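Local coordinates for BH0493 protein (PDB 2QEE) that is a putative amidohydrolase that binds zinc and probably carries out metal-dependent chemistry as in other members of that superfamily, at residues V249-N254 and Y293-F298. Residues are numbered along the deposited sequence; the frame is centred on the assembly and turned at random.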
loop_
_atom_site.group_PDB
_atom_site.type_symbol
_atom_site.label_atom_id
_atom_site.label_comp_id
_atom_site.label_asym_id
_atom_site.label_seq_id
_atom_site.Cartn_x
_atom_site.Cartn_y
_atom_site.Cartn_z
ATOM N N VAL C 249 -17.158 -32.416 5.953
ATOM C CA VAL C 249 -16.342 -33.049 7.002
ATOM C C VAL C 249 -15.918 -32.052 8.086
ATOM O O VAL C 249 -16.016 -32.309 9.309
ATOM C CB VAL C 249 -15.136 -33.841 6.430
ATOM C CG1 VAL C 249 -14.155 -34.262 7.510
ATOM C CG2 VAL C 249 -15.614 -35.070 5.656
ATOM N N ALA C 250 -15.467 -30.877 7.630
ATOM C CA ALA C 250 -15.071 -29.817 8.566
ATOM C C ALA C 250 -16.216 -29.402 9.477
ATOM O O ALA C 250 -15.989 -29.174 10.685
ATOM C CB ALA C 250 -14.545 -28.578 7.768
ATOM N N GLU C 251 -17.411 -29.260 8.890
ATOM C CA GLU C 251 -18.588 -28.830 9.641
ATOM C C GLU C 251 -18.918 -29.896 10.680
ATOM O O GLU C 251 -19.089 -29.613 11.849
ATOM C CB GLU C 251 -19.805 -28.580 8.746
ATOM C CG GLU C 251 -20.960 -28.003 9.549
ATOM C CD GLU C 251 -22.210 -27.799 8.775
ATOM O OE1 GLU C 251 -22.195 -27.933 7.546
ATOM O OE2 GLU C 251 -23.235 -27.478 9.420
ATOM N N LYS C 252 -18.960 -31.134 10.226
ATOM C CA LYS C 252 -19.296 -32.249 11.107
ATOM C C LYS C 252 -18.354 -32.344 12.310
ATOM O O LYS C 252 -18.807 -32.546 13.449
ATOM C CB LYS C 252 -19.269 -33.531 10.297
ATOM C CG LYS C 252 -19.530 -34.762 11.125
ATOM C CD LYS C 252 -19.801 -35.919 10.229
ATOM C CE LYS C 252 -20.304 -37.095 11.050
ATOM N NZ LYS C 252 -20.696 -38.190 10.131
ATOM N N HIS C 253 -17.049 -32.245 12.062
ATOM C CA HIS C 253 -16.026 -32.286 13.085
ATOM C C HIS C 253 -15.698 -30.929 13.799
ATOM O O HIS C 253 -14.850 -30.881 14.694
ATOM C CB HIS C 253 -14.751 -32.844 12.483
ATOM C CG HIS C 253 -14.810 -34.315 12.226
ATOM N ND1 HIS C 253 -15.393 -34.855 11.096
ATOM C CD2 HIS C 253 -14.395 -35.361 12.975
ATOM C CE1 HIS C 253 -15.305 -36.176 11.148
ATOM N NE2 HIS C 253 -14.711 -36.507 12.281
ATOM N N ASN C 254 -16.387 -29.870 13.397
ATOM C CA ASN C 254 -16.171 -28.515 13.885
ATOM C C ASN C 254 -14.689 -28.150 13.806
ATOM O O ASN C 254 -14.136 -27.645 14.785
ATOM C CB ASN C 254 -16.672 -28.322 15.321
ATOM C CG ASN C 254 -16.874 -26.851 15.694
ATOM O OD1 ASN C 254 -16.755 -26.495 16.876
ATOM N ND2 ASN C 254 -17.154 -25.985 14.701
ATOM N N TYR C 293 -21.234 -20.733 3.680
ATOM C CA TYR C 293 -20.943 -21.792 4.630
ATOM C C TYR C 293 -20.829 -21.215 6.064
ATOM O O TYR C 293 -19.742 -21.227 6.660
ATOM C CB TYR C 293 -19.683 -22.544 4.201
ATOM C CG TYR C 293 -19.915 -23.264 2.903
ATOM C CD1 TYR C 293 -20.441 -24.570 2.894
ATOM C CD2 TYR C 293 -19.671 -22.621 1.674
ATOM C CE1 TYR C 293 -20.694 -25.225 1.658
ATOM C CE2 TYR C 293 -19.923 -23.265 0.438
ATOM C CZ TYR C 293 -20.458 -24.565 0.468
ATOM O OH TYR C 293 -20.690 -25.193 -0.743
ATOM N N PRO C 294 -21.940 -20.654 6.591
ATOM C CA PRO C 294 -21.927 -19.945 7.896
ATOM C C PRO C 294 -21.619 -20.866 9.047
ATOM O O PRO C 294 -21.258 -20.398 10.159
ATOM C CB PRO C 294 -23.373 -19.457 8.049
ATOM C CG PRO C 294 -24.187 -20.365 7.151
ATOM C CD PRO C 294 -23.281 -20.671 5.997
ATOM N N ASN C 295 -21.829 -22.170 8.834
ATOM C CA ASN C 295 -21.533 -23.158 9.860
ATOM C C ASN C 295 -20.139 -23.729 9.779
ATOM O O ASN C 295 -19.804 -24.668 10.503
ATOM C CB ASN C 295 -22.533 -24.310 9.841
ATOM C CG ASN C 295 -23.966 -23.848 9.948
ATOM O OD1 ASN C 295 -24.838 -24.311 9.207
ATOM N ND2 ASN C 295 -24.220 -22.934 10.834
ATOM N N ASN C 296 -19.316 -23.183 8.860
ATOM C CA ASN C 296 -17.935 -23.561 8.774
ATOM C C ASN C 296 -17.112 -22.377 9.233
ATOM O O ASN C 296 -17.545 -21.214 9.060
ATOM C CB ASN C 296 -17.524 -23.884 7.317
ATOM C CG ASN C 296 -17.981 -25.265 6.884
ATOM O OD1 ASN C 296 -19.094 -25.404 6.347
ATOM N ND2 ASN C 296 -17.113 -26.262 7.059
ATOM N N LYS C 297 -15.957 -22.696 9.807
ATOM C CA LYS C 297 -14.958 -21.653 10.245
ATOM C C LYS C 297 -13.742 -21.644 9.311
ATOM O O LYS C 297 -13.251 -22.705 8.923
ATOM C CB LYS C 297 -14.508 -21.966 11.674
ATOM C CG LYS C 297 -15.688 -21.678 12.652
ATOM C CD LYS C 297 -15.286 -21.747 14.078
ATOM C CE LYS C 297 -15.123 -23.168 14.519
ATOM N NZ LYS C 297 -15.132 -23.228 16.034
ATOM N N PHE C 298 -13.222 -20.434 8.993
ATOM C CA PHE C 298 -12.148 -20.328 8.048
ATOM C C PHE C 298 -11.039 -19.457 8.645
ATOM O O PHE C 298 -11.326 -18.350 9.174
ATOM C CB PHE C 298 -12.659 -19.637 6.781
ATOM C CG PHE C 298 -13.778 -20.382 6.104
ATOM C CD1 PHE C 298 -13.460 -21.294 5.071
ATOM C CD2 PHE C 298 -15.111 -20.223 6.497
ATOM C CE1 PHE C 298 -14.480 -22.004 4.448
ATOM C CE2 PHE C 298 -16.145 -20.962 5.838
ATOM C CZ PHE C 298 -15.785 -21.836 4.823
HETATM O O HOH W 1 -20.567 -27.501 5.349
HETATM O O HOH W 2 -23.737 -25.897 6.511
HETATM O O HOH W 3 -17.632 -25.740 11.989
#
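Asn295 meets Glu251 first: its CB lies 3.3 Å from Glu251 OE2, with the carboxylate and amide planes turned 36° apart. Glu251 gets there because its CG stands anti to the backbone N (chi1 -174°) and the chain runs on extended, crossing Asn295 obliquely in the type I beta turn of Tyr293 to Asn296. No direct hydrogen bond crosses the contact; water does the joining. One water donates to Glu251 OE1 and, weakly, to Asn295 OD1, while another bridges Asn295 O and Asn254 ND2, at 2.8 Å from each.

Asn296 sends its amide to the side of helix 237-253, where ND2 sits 3.5 Å from Ala250 CB and is hydrogen-bonded to Leu247 O. Its OD1 accepts a hydrogen bond from a third water, 2.8 Å away, which also donates to Glu251 OE1, so that this carboxylate oxygen accepts from two waters. An alanine here would probably leave Leu247 O without this amide donor and the bridging water without its OD1 acceptor.

Lys297, bent at chi3 (-76°), brings CE to 3.5 Å from ND2 of Asn254, the positive-phi residue of the Schellman motif after helix 237-253; Lys297 NZ is hydrogen-bonded to Phe413 O. Away from the zinc site, this helix meets the connection from helix 284-292 into strand 298-302; three waters and the Asn296-Leu247 bond carry the polar join, which probably depends on ordered solvent, not paired charges.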